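Local coordinates for protein phosphatidylserine synthase (Haemophilus influenzae, PDB 3HSI) that is a phosphatidylserine synthase of the phospholipase D superfamily, built with two PLD-type regions, at residues 22-32 with 174-183; 50-58 with 184-195. All coordinates share one frame; numbering follows the deposited sequence.

Contact 1. Residues 22-32 with 174-183; sequences LALQAEQIEFL and RYQKITHAEL
I29 and I178 lie side by side as a non-hydrogen-bonded antiparallel pair, CG2 of I29 3.8 Å from CG1 of I178. The ladder continues through E30 and K177, where E30 N gives to K177 O at 2.9 Å and K177 N returns to E30 O at 2.8 Å. On the face with the isoleucines packing is close: F31 CD2 meets Q176 CG at 3.4 Å, the ring and amide planes 74° apart, and L24 comes across I178 at about a right angle, CD2 against CG2. The R174 guanidinium runs alongside the F31 ring, planes 11° apart and NH2 3.9 Å from F31 CE2, and forms a salt bridge with E411.

Beyond the ladder, H180 has CG anti to the backbone N (chi1 -163°), which carries its ring toward 22-24. There H180 NE2 donates to A23 O at 2.9 Å, the oxygen almost exactly in the ring plane, and L22 CD2 makes a CH-pi contact over one ring face, 4.0 Å from the H180 centroid.

The face with E30, exposed, and K177, partly so, is looser. E30 OE1 stays 4.2 Å from K177 NZ, beyond a salt bridge, while NZ bonds to Q41. An antiparallel edge pairing thus leads into helix 181-195, with H180 as N-cap through a weak ND1 bond from E182 N.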
loop_
_atom_site.group_PDB
_atom_site.type_symbol
_atom_site.label_atom_id
_atom_site.label_comp_id
_atom_site.label_asym_id
_atom_site.label_seq_id
_atom_site.Cartn_x
_atom_site.Cartn_y
_atom_site.Cartn_z
ATOM N N LEU C 22 17.397 -0.235 -29.760
ATOM C CA LEU C 22 18.213 -1.203 -30.458
ATOM C C LEU C 22 17.500 -1.605 -31.753
ATOM O O LEU C 22 16.303 -1.939 -31.753
ATOM C CB LEU C 22 18.402 -2.397 -29.523
ATOM C CG LEU C 22 18.825 -3.770 -30.022
ATOM C CD1 LEU C 22 20.242 -3.780 -30.621
ATOM C CD2 LEU C 22 18.728 -4.744 -28.825
ATOM N N ALA C 23 18.242 -1.576 -32.847
ATOM C CA ALA C 23 17.705 -1.840 -34.180
ATOM C C ALA C 23 17.198 -3.264 -34.323
ATOM O O ALA C 23 17.816 -4.208 -33.841
ATOM C CB ALA C 23 18.747 -1.516 -35.249
ATOM N N LEU C 24 16.062 -3.421 -34.976
ATOM C CA LEU C 24 15.385 -4.707 -35.033
ATOM C C LEU C 24 14.879 -4.947 -36.448
ATOM O O LEU C 24 14.087 -4.153 -36.940
ATOM C CB LEU C 24 14.182 -4.603 -34.112
ATOM C CG LEU C 24 13.748 -5.608 -33.070
ATOM C CD1 LEU C 24 12.452 -5.049 -32.530
ATOM C CD2 LEU C 24 13.501 -6.945 -33.694
ATOM N N GLN C 25 15.302 -6.007 -37.131
ATOM C CA GLN C 25 14.697 -6.274 -38.440
ATOM C C GLN C 25 13.273 -6.788 -38.291
ATOM O O GLN C 25 12.934 -7.417 -37.278
ATOM C CB GLN C 25 15.582 -7.168 -39.286
ATOM C CG GLN C 25 17.004 -6.660 -39.268
ATOM C CD GLN C 25 17.654 -6.777 -40.587
ATOM O OE1 GLN C 25 17.695 -7.867 -41.166
ATOM N NE2 GLN C 25 18.174 -5.657 -41.106
ATOM N N ALA C 26 12.427 -6.472 -39.266
ATOM C CA ALA C 26 11.008 -6.846 -39.220
ATOM C C ALA C 26 10.832 -8.364 -39.222
ATOM O O ALA C 26 9.921 -8.916 -38.575
ATOM C CB ALA C 26 10.240 -6.206 -40.404
ATOM N N GLU C 27 11.728 -9.024 -39.953
ATOM C CA GLU C 27 11.777 -10.462 -40.029
ATOM C C GLU C 27 12.144 -11.088 -38.683
ATOM O O GLU C 27 11.903 -12.268 -38.471
ATOM C CB GLU C 27 12.841 -10.863 -41.036
ATOM C CG GLU C 27 14.215 -10.702 -40.443
ATOM C CD GLU C 27 15.334 -11.048 -41.384
ATOM O OE1 GLU C 27 15.080 -11.693 -42.434
ATOM O OE2 GLU C 27 16.488 -10.673 -41.050
ATOM N N GLN C 28 12.752 -10.324 -37.783
ATOM C CA GLN C 28 13.170 -10.890 -36.503
ATOM C C GLN C 28 12.018 -10.940 -35.513
ATOM O O GLN C 28 12.187 -11.486 -34.441
ATOM C CB GLN C 28 14.325 -10.104 -35.876
ATOM C CG GLN C 28 15.650 -10.145 -36.628
ATOM C CD GLN C 28 16.698 -9.214 -36.000
ATOM O OE1 GLN C 28 16.477 -7.992 -35.822
ATOM N NE2 GLN C 28 17.843 -9.792 -35.649
ATOM N N ILE C 29 10.866 -10.361 -35.863
ATOM C CA ILE C 29 9.697 -10.355 -34.959
ATOM C C ILE C 29 8.518 -11.087 -35.572
ATOM O O ILE C 29 8.205 -10.878 -36.739
ATOM C CB ILE C 29 9.191 -8.907 -34.613
ATOM C CG1 ILE C 29 10.349 -7.980 -34.378
ATOM C CG2 ILE C 29 8.319 -8.906 -33.348
ATOM C CD1 ILE C 29 10.279 -6.720 -35.207
ATOM N N GLU C 30 7.860 -11.917 -34.765
ATOM C CA GLU C 30 6.568 -12.541 -35.112
ATOM C C GLU C 30 5.569 -12.312 -33.980
ATOM O O GLU C 30 5.891 -12.537 -32.812
ATOM C CB GLU C 30 6.705 -14.049 -35.321
ATOM C CG GLU C 30 7.663 -14.434 -36.434
ATOM C CD GLU C 30 7.800 -15.943 -36.600
ATOM O OE1 GLU C 30 6.910 -16.692 -36.122
ATOM O OE2 GLU C 30 8.800 -16.379 -37.223
ATOM N N PHE C 31 4.368 -11.873 -34.330
ATOM C CA PHE C 31 3.226 -11.843 -33.405
ATOM C C PHE C 31 2.494 -13.180 -33.626
ATOM O O PHE C 31 2.005 -13.418 -34.718
ATOM C CB PHE C 31 2.271 -10.691 -33.753
ATOM C CG PHE C 31 2.858 -9.321 -33.566
ATOM C CD1 PHE C 31 3.474 -8.661 -34.621
ATOM C CD2 PHE C 31 2.789 -8.677 -32.321
ATOM C CE1 PHE C 31 4.024 -7.394 -34.457
ATOM C CE2 PHE C 31 3.347 -7.408 -32.135
ATOM C CZ PHE C 31 3.967 -6.767 -33.212
ATOM N N LEU C 32 2.467 -14.046 -32.617
ATOM C CA LEU C 32 1.746 -15.335 -32.660
ATOM C C LEU C 32 0.244 -15.090 -32.576
ATOM O O LEU C 32 -0.183 -14.061 -32.061
ATOM C CB LEU C 32 2.189 -16.251 -31.498
ATOM C CG LEU C 32 3.685 -16.459 -31.237
ATOM C CD1 LEU C 32 3.878 -17.532 -30.154
ATOM C CD2 LEU C 32 4.466 -16.825 -32.508
ATOM N N ARG C 174 -1.376 -11.983 -25.532
ATOM C CA ARG C 174 -0.595 -11.674 -26.722
ATOM C C ARG C 174 0.771 -12.296 -26.619
ATOM O O ARG C 174 1.265 -12.490 -25.529
ATOM C CB ARG C 174 -0.431 -10.175 -26.879
ATOM C CG ARG C 174 -1.659 -9.492 -27.363
ATOM C CD ARG C 174 -1.442 -8.004 -27.328
ATOM N NE ARG C 174 -0.560 -7.542 -28.394
ATOM C CZ ARG C 174 0.190 -6.443 -28.320
ATOM N NH1 ARG C 174 0.193 -5.701 -27.222
ATOM N NH2 ARG C 174 0.914 -6.067 -29.360
ATOM N N TYR C 175 1.381 -12.631 -27.760
ATOM C CA TYR C 175 2.639 -13.378 -27.741
ATOM C C TYR C 175 3.531 -12.861 -28.842
ATOM O O TYR C 175 3.129 -12.845 -30.011
ATOM C CB TYR C 175 2.385 -14.898 -27.950
ATOM C CG TYR C 175 1.064 -15.355 -27.363
ATOM C CD1 TYR C 175 0.973 -15.794 -26.046
ATOM C CD2 TYR C 175 -0.107 -15.280 -28.109
ATOM C CE1 TYR C 175 -0.237 -16.205 -25.509
ATOM C CE2 TYR C 175 -1.333 -15.668 -27.574
ATOM C CZ TYR C 175 -1.396 -16.115 -26.280
ATOM O OH TYR C 175 -2.625 -16.468 -25.770
ATOM N N GLN C 176 4.738 -12.437 -28.478
ATOM C CA GLN C 176 5.689 -11.975 -29.471
ATOM C C GLN C 176 6.995 -12.733 -29.376
ATOM O O GLN C 176 7.592 -12.853 -28.303
ATOM C CB GLN C 176 5.944 -10.484 -29.357
ATOM C CG GLN C 176 4.746 -9.669 -29.695
ATOM C CD GLN C 176 3.813 -9.544 -28.518
ATOM O OE1 GLN C 176 4.245 -9.631 -27.366
ATOM N NE2 GLN C 176 2.527 -9.349 -28.791
ATOM N N LYS C 177 7.426 -13.234 -30.520
ATOM C CA LYS C 177 8.701 -13.909 -30.630
ATOM C C LYS C 177 9.716 -12.987 -31.325
ATOM O O LYS C 177 9.479 -12.510 -32.442
ATOM C CB LYS C 177 8.542 -15.238 -31.398
ATOM C CG LYS C 177 9.608 -16.242 -31.020
ATOM C CD LYS C 177 10.150 -16.980 -32.192
ATOM C CE LYS C 177 9.116 -17.732 -32.922
ATOM N NZ LYS C 177 9.812 -18.714 -33.796
ATOM N N ILE C 178 10.811 -12.687 -30.623
ATOM C CA ILE C 178 11.874 -11.855 -31.159
ATOM C C ILE C 178 13.215 -12.571 -31.093
ATOM O O ILE C 178 13.742 -12.873 -30.015
ATOM C CB ILE C 178 11.984 -10.476 -30.446
ATOM C CG1 ILE C 178 10.668 -9.721 -30.522
ATOM C CG2 ILE C 178 13.068 -9.628 -31.093
ATOM C CD1 ILE C 178 10.387 -8.875 -29.269
ATOM N N THR C 179 13.734 -12.852 -32.270
ATOM C CA THR C 179 15.037 -13.447 -32.446
ATOM C C THR C 179 16.092 -12.332 -32.552
ATOM O O THR C 179 16.260 -11.721 -33.602
ATOM C CB THR C 179 15.043 -14.301 -33.712
ATOM O OG1 THR C 179 14.047 -15.341 -33.579
ATOM C CG2 THR C 179 16.396 -14.945 -33.886
ATOM N N HIS C 180 16.775 -12.049 -31.444
ATOM C CA HIS C 180 17.710 -10.932 -31.377
ATOM C C HIS C 180 18.685 -11.144 -30.220
ATOM O O HIS C 180 18.341 -10.942 -29.036
ATOM C CB HIS C 180 16.953 -9.611 -31.180
ATOM C CG HIS C 180 17.764 -8.398 -31.498
ATOM N ND1 HIS C 180 19.069 -8.244 -31.083
ATOM C CD2 HIS C 180 17.460 -7.287 -32.211
ATOM C CE1 HIS C 180 19.537 -7.088 -31.524
ATOM N NE2 HIS C 180 18.579 -6.487 -32.211
ATOM N N ALA C 181 19.908 -11.524 -30.564
ATOM C CA ALA C 181 20.922 -11.880 -29.555
ATOM C C ALA C 181 21.155 -10.795 -28.493
ATOM O O ALA C 181 21.305 -11.094 -27.303
ATOM C CB ALA C 181 22.234 -12.245 -30.243
ATOM N N GLU C 182 21.194 -9.543 -28.926
ATOM C CA GLU C 182 21.531 -8.448 -28.029
ATOM C C GLU C 182 20.343 -8.160 -27.084
ATOM O O GLU C 182 20.544 -7.870 -25.894
ATOM C CB GLU C 182 21.910 -7.196 -28.841
ATOM C CG GLU C 182 23.259 -6.580 -28.500
ATOM C CD GLU C 182 23.257 -5.008 -28.500
ATOM O OE1 GLU C 182 23.694 -4.431 -29.525
ATOM O OE2 GLU C 182 22.834 -4.359 -27.483
ATOM N N LEU C 183 19.113 -8.265 -27.595
ATOM C CA LEU C 183 17.945 -8.176 -26.713
ATOM C C LEU C 183 17.942 -9.353 -25.718
ATOM O O LEU C 183 17.725 -9.166 -24.510
ATOM C CB LEU C 183 16.602 -8.140 -27.497
ATOM C CG LEU C 183 15.362 -7.992 -26.561
ATOM C CD1 LEU C 183 15.446 -6.722 -25.756
ATOM C CD2 LEU C 183 14.007 -8.007 -27.261
HETATM O O HOH W 1 10.930 -14.065 -34.167
HETATM O O HOH W 2 -0.338 -12.207 -30.177
#

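Contact 2. Residues 50-58 with 184-195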
loop_
_atom_site.group_PDB
_atom_site.type_symbol
_atom_site.label_atom_id
_atom_site.label_comp_id
_atom_site.label_asym_id
_atom_site.label_seq_id
_atom_site.Cartn_x
_atom_site.Cartn_y
_atom_site.Cartn_z
ATOM N N LYS C 50 20.274 -24.745 -26.722
ATOM C CA LYS C 50 21.593 -25.297 -26.515
ATOM C C LYS C 50 22.399 -24.652 -25.375
ATOM O O LYS C 50 23.252 -25.303 -24.806
ATOM C CB LYS C 50 22.405 -25.212 -27.811
ATOM C CG LYS C 50 22.169 -26.368 -28.760
ATOM C CD LYS C 50 21.383 -25.890 -29.937
ATOM C CE LYS C 50 20.945 -27.045 -30.845
ATOM N NZ LYS C 50 19.992 -26.477 -31.858
ATOM N N LYS C 51 22.131 -23.392 -25.048
ATOM C CA LYS C 51 22.917 -22.667 -24.050
ATOM C C LYS C 51 22.139 -22.299 -22.795
ATOM O O LYS C 51 22.602 -22.521 -21.687
ATOM C CB LYS C 51 23.524 -21.411 -24.696
ATOM C CG LYS C 51 24.565 -21.778 -25.793
ATOM C CD LYS C 51 24.586 -20.764 -26.931
ATOM C CE LYS C 51 25.856 -20.938 -27.778
ATOM N NZ LYS C 51 26.262 -19.658 -28.466
ATOM N N ARG C 52 20.950 -21.740 -22.954
ATOM C CA ARG C 52 20.221 -21.233 -21.782
ATOM C C ARG C 52 18.719 -21.161 -21.996
ATOM O O ARG C 52 18.245 -21.048 -23.152
ATOM C CB ARG C 52 20.718 -19.835 -21.412
ATOM C CG ARG C 52 20.326 -18.769 -22.465
ATOM C CD ARG C 52 21.167 -17.524 -22.333
ATOM N NE ARG C 52 20.906 -16.647 -23.466
ATOM C CZ ARG C 52 21.479 -15.464 -23.668
ATOM N NH1 ARG C 52 22.372 -14.976 -22.802
ATOM N NH2 ARG C 52 21.147 -14.772 -24.743
ATOM N N ILE C 53 18.002 -21.205 -20.868
ATOM C CA ILE C 53 16.574 -21.022 -20.811
ATOM C C ILE C 53 16.261 -20.244 -19.546
ATOM O O ILE C 53 16.427 -20.766 -18.435
ATOM C CB ILE C 53 15.796 -22.365 -20.805
ATOM C CG1 ILE C 53 15.981 -23.115 -22.148
ATOM C CG2 ILE C 53 14.299 -22.116 -20.512
ATOM C CD1 ILE C 53 15.501 -24.579 -22.146
ATOM N N TYR C 54 15.857 -18.994 -19.733
ATOM C CA TYR C 54 15.390 -18.121 -18.660
ATOM C C TYR C 54 13.916 -17.828 -18.858
ATOM O O TYR C 54 13.468 -17.548 -19.987
ATOM C CB TYR C 54 16.177 -16.793 -18.627
ATOM C CG TYR C 54 17.604 -16.906 -18.059
ATOM C CD1 TYR C 54 17.958 -16.249 -16.860
ATOM C CD2 TYR C 54 18.574 -17.675 -18.700
ATOM C CE1 TYR C 54 19.249 -16.348 -16.330
ATOM C CE2 TYR C 54 19.873 -17.787 -18.179
ATOM C CZ TYR C 54 20.202 -17.118 -16.996
ATOM O OH TYR C 54 21.476 -17.216 -16.495
ATOM N N VAL C 55 13.186 -17.880 -17.758
ATOM C CA VAL C 55 11.757 -17.657 -17.707
ATOM C C VAL C 55 11.493 -16.828 -16.451
ATOM O O VAL C 55 12.005 -17.176 -15.382
ATOM C CB VAL C 55 11.007 -19.001 -17.584
ATOM C CG1 VAL C 55 9.552 -18.789 -17.203
ATOM C CG2 VAL C 55 11.092 -19.806 -18.887
ATOM N N THR C 56 10.785 -15.704 -16.605
ATOM C CA THR C 56 10.183 -14.965 -15.490
ATOM C C THR C 56 8.698 -15.016 -15.804
ATOM O O THR C 56 8.305 -14.673 -16.897
ATOM C CB THR C 56 10.600 -13.432 -15.387
ATOM O OG1 THR C 56 10.348 -12.779 -16.654
ATOM C CG2 THR C 56 12.036 -13.255 -15.027
ATOM N N ALA C 57 7.891 -15.507 -14.873
ATOM C CA ALA C 57 6.446 -15.554 -15.041
ATOM C C ALA C 57 5.842 -15.313 -13.664
ATOM O O ALA C 57 6.557 -15.386 -12.655
ATOM C CB ALA C 57 6.009 -16.899 -15.626
ATOM N N LEU C 58 4.567 -14.953 -13.613
ATOM C CA LEU C 58 3.883 -14.820 -12.333
ATOM C C LEU C 58 3.837 -16.203 -11.652
ATOM O O LEU C 58 4.208 -16.354 -10.478
ATOM C CB LEU C 58 2.475 -14.281 -12.514
ATOM C CG LEU C 58 1.645 -14.135 -11.206
ATOM C CD1 LEU C 58 2.340 -13.252 -10.147
ATOM C CD2 LEU C 58 0.204 -13.610 -11.498
ATOM N N ALA C 184 18.213 -10.556 -26.217
ATOM C CA ALA C 184 18.243 -11.716 -25.343
ATOM C C ALA C 184 19.297 -11.517 -24.251
ATOM O O ALA C 184 19.002 -11.677 -23.072
ATOM C CB ALA C 184 18.479 -13.026 -26.128
ATOM N N ASP C 185 20.510 -11.143 -24.647
ATOM C CA ASP C 185 21.591 -10.916 -23.662
ATOM C C ASP C 185 21.174 -9.847 -22.638
ATOM O O ASP C 185 21.439 -9.978 -21.475
ATOM C CB ASP C 185 22.867 -10.495 -24.351
ATOM C CG ASP C 185 23.531 -11.638 -25.109
ATOM O OD1 ASP C 185 23.132 -12.831 -24.945
ATOM O OD2 ASP C 185 24.458 -11.337 -25.888
ATOM N N SER C 186 20.470 -8.818 -23.075
ATOM C CA SER C 186 20.076 -7.734 -22.166
ATOM C C SER C 186 19.087 -8.215 -21.116
ATOM O O SER C 186 19.145 -7.795 -19.961
ATOM C CB SER C 186 19.439 -6.592 -22.960
ATOM O OG SER C 186 18.968 -5.590 -22.081
HETATM N N MSE C 187 18.174 -9.091 -21.529
HETATM C CA MSE C 187 17.155 -9.590 -20.632
HETATM C C MSE C 187 17.715 -10.570 -19.558
HETATM O O MSE C 187 17.435 -10.440 -18.343
HETATM C CB MSE C 187 15.994 -10.147 -21.457
HETATM C CG MSE C 187 15.311 -9.002 -22.218
HETATM SE SE MSE C 187 13.620 -9.524 -22.988
HETATM C CE MSE C 187 12.498 -8.994 -21.457
ATOM N N VAL C 188 18.565 -11.473 -20.010
ATOM C CA VAL C 188 19.272 -12.383 -19.132
ATOM C C VAL C 188 20.204 -11.628 -18.160
ATOM O O VAL C 188 20.325 -12.012 -17.012
ATOM C CB VAL C 188 20.109 -13.380 -19.974
ATOM C CG1 VAL C 188 21.113 -14.159 -19.092
ATOM C CG2 VAL C 188 19.174 -14.285 -20.793
ATOM N N ASN C 189 20.879 -10.584 -18.641
ATOM C CA ASN C 189 21.709 -9.762 -17.769
ATOM C C ASN C 189 20.898 -9.099 -16.639
ATOM O O ASN C 189 21.330 -9.083 -15.482
ATOM C CB ASN C 189 22.496 -8.734 -18.561
ATOM C CG ASN C 189 23.680 -9.346 -19.283
ATOM O OD1 ASN C 189 24.140 -10.429 -18.945
ATOM N ND2 ASN C 189 24.199 -8.633 -20.263
ATOM N N PHE C 190 19.716 -8.603 -16.977
ATOM C CA PHE C 190 18.820 -7.974 -15.986
ATOM C C PHE C 190 18.450 -8.983 -14.913
ATOM O O PHE C 190 18.470 -8.695 -13.699
ATOM C CB PHE C 190 17.548 -7.414 -16.670
ATOM C CG PHE C 190 16.577 -6.788 -15.706
ATOM C CD1 PHE C 190 16.815 -5.530 -15.177
ATOM C CD2 PHE C 190 15.462 -7.491 -15.264
ATOM C CE1 PHE C 190 15.927 -4.963 -14.243
ATOM C CE2 PHE C 190 14.565 -6.923 -14.318
ATOM C CZ PHE C 190 14.801 -5.673 -13.821
ATOM N N ILE C 191 18.125 -10.185 -15.375
ATOM C CA ILE C 191 17.703 -11.258 -14.500
ATOM C C ILE C 191 18.832 -11.610 -13.551
ATOM O O ILE C 191 18.625 -11.626 -12.336
ATOM C CB ILE C 191 17.228 -12.488 -15.297
ATOM C CG1 ILE C 191 15.874 -12.155 -15.970
ATOM C CG2 ILE C 191 17.119 -13.716 -14.398
ATOM C CD1 ILE C 191 15.484 -13.175 -16.997
ATOM N N ASN C 192 20.021 -11.859 -14.105
ATOM C CA ASN C 192 21.164 -12.212 -13.288
ATOM C C ASN C 192 21.586 -11.069 -12.379
ATOM O O ASN C 192 21.775 -11.291 -11.192
ATOM C CB ASN C 192 22.364 -12.624 -14.142
ATOM C CG ASN C 192 22.351 -14.083 -14.499
ATOM O OD1 ASN C 192 22.724 -14.923 -13.687
ATOM N ND2 ASN C 192 21.960 -14.396 -15.729
ATOM N N ASP C 193 21.712 -9.864 -12.942
ATOM C CA ASP C 193 22.227 -8.690 -12.235
ATOM C C ASP C 193 21.257 -8.106 -11.243
ATOM O O ASP C 193 21.690 -7.651 -10.193
ATOM C CB ASP C 193 22.630 -7.563 -13.203
ATOM C CG ASP C 193 23.812 -7.931 -14.080
ATOM O OD1 ASP C 193 24.387 -9.037 -13.928
ATOM O OD2 ASP C 193 24.184 -7.111 -14.945
ATOM N N TYR C 194 19.965 -8.080 -11.576
ATOM C CA TYR C 194 18.989 -7.406 -10.717
ATOM C C TYR C 194 17.930 -8.291 -10.044
ATOM O O TYR C 194 17.671 -8.137 -8.853
ATOM C CB TYR C 194 18.315 -6.257 -11.468
ATOM C CG TYR C 194 19.264 -5.108 -11.713
ATOM C CD1 TYR C 194 19.695 -4.307 -10.646
ATOM C CD2 TYR C 194 19.747 -4.835 -12.990
ATOM C CE1 TYR C 194 20.592 -3.278 -10.834
ATOM C CE2 TYR C 194 20.653 -3.769 -13.206
ATOM C CZ TYR C 194 21.074 -3.014 -12.115
ATOM O OH TYR C 194 21.946 -1.978 -12.281
ATOM N N LEU C 195 17.316 -9.202 -10.787
ATOM C CA LEU C 195 16.243 -10.006 -10.210
ATOM C C LEU C 195 16.758 -11.058 -9.253
ATOM O O LEU C 195 16.228 -11.185 -8.165
ATOM C CB LEU C 195 15.365 -10.663 -11.283
ATOM C CG LEU C 195 14.274 -9.803 -11.887
ATOM C CD1 LEU C 195 13.397 -10.667 -12.801
ATOM C CD2 LEU C 195 13.434 -9.153 -10.794
#
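This is a buried helix-on-sheet contact in which helix 181-195 lies across one face of the sheet containing strand 52-56. The short axes approach to 9.7 Å and cross at 66°, and the strand sends R52, Y54 and T56 toward the helix while I53 and V55 point away.

Y54 sits at the middle, where V188 and I191 meet its ring in different ways. V188 CG1 lies over one face in a CH-pi contact, 3.9 Å from the Y54 centroid. I191 CG2 instead approaches the ring edge near its plane, 3.6 Å from Y54 CD1. The phenol oxygen has two partners: N192 ND2 donates to Y54 OH at 3.0 Å with an angle of 165°, and the carboxylate of D84, on the adjacent strand, is hydrogen-bonded to the same OH. N192 ND2 also donates to V188 O from above its carbonyl plane, on the opposite face from N192 N, a second bond that restrains the amide's rotation.

At the helix's early turn, R52 NH2 reaches D185 OD1 at 2.8 Å in a salt bridge; NH1 adds a weak bond to the same oxygen. The chain is extended from CG to NE, and the guanidinium stands 81° from the carboxylate plane, with V188 CG2 over one of its faces. R52 NE is held by D149 O, which probably helps to steady the group.

At the other end contacts are wholly apolar: T56 CG2 meets L195 CD1 at 3.7 Å and I191 CD1 tip to tip. L88 of the neighbouring parallel strand 84-90 also touches I191 and L195, so the helix spans more than one strand, an alpha/beta layer arrangement consistent with the PLD-type fold.

Helix 181-195 joins the two contacts: contact 1 takes in its first turn, and contact 2 the rest of it from A184 onward. Both reach the same mixed sheet, their centres about 16 Å apart, and their segments alternate along the chain. Contact 1 also takes in strand 22-23 of the second sheet, so its 22-24/H180 end joins the two sheets. It is only partly buried, adds strand 29-31 to the shared sheet mostly through main-chain bonds, with H180 the side-chain exception, and buries 802 Å² between its segments. Contact 2 is buried, stacks a helix on the sheet, and buries 417 Å²; its cross-segment bonds all run between side chains, including an ion pair.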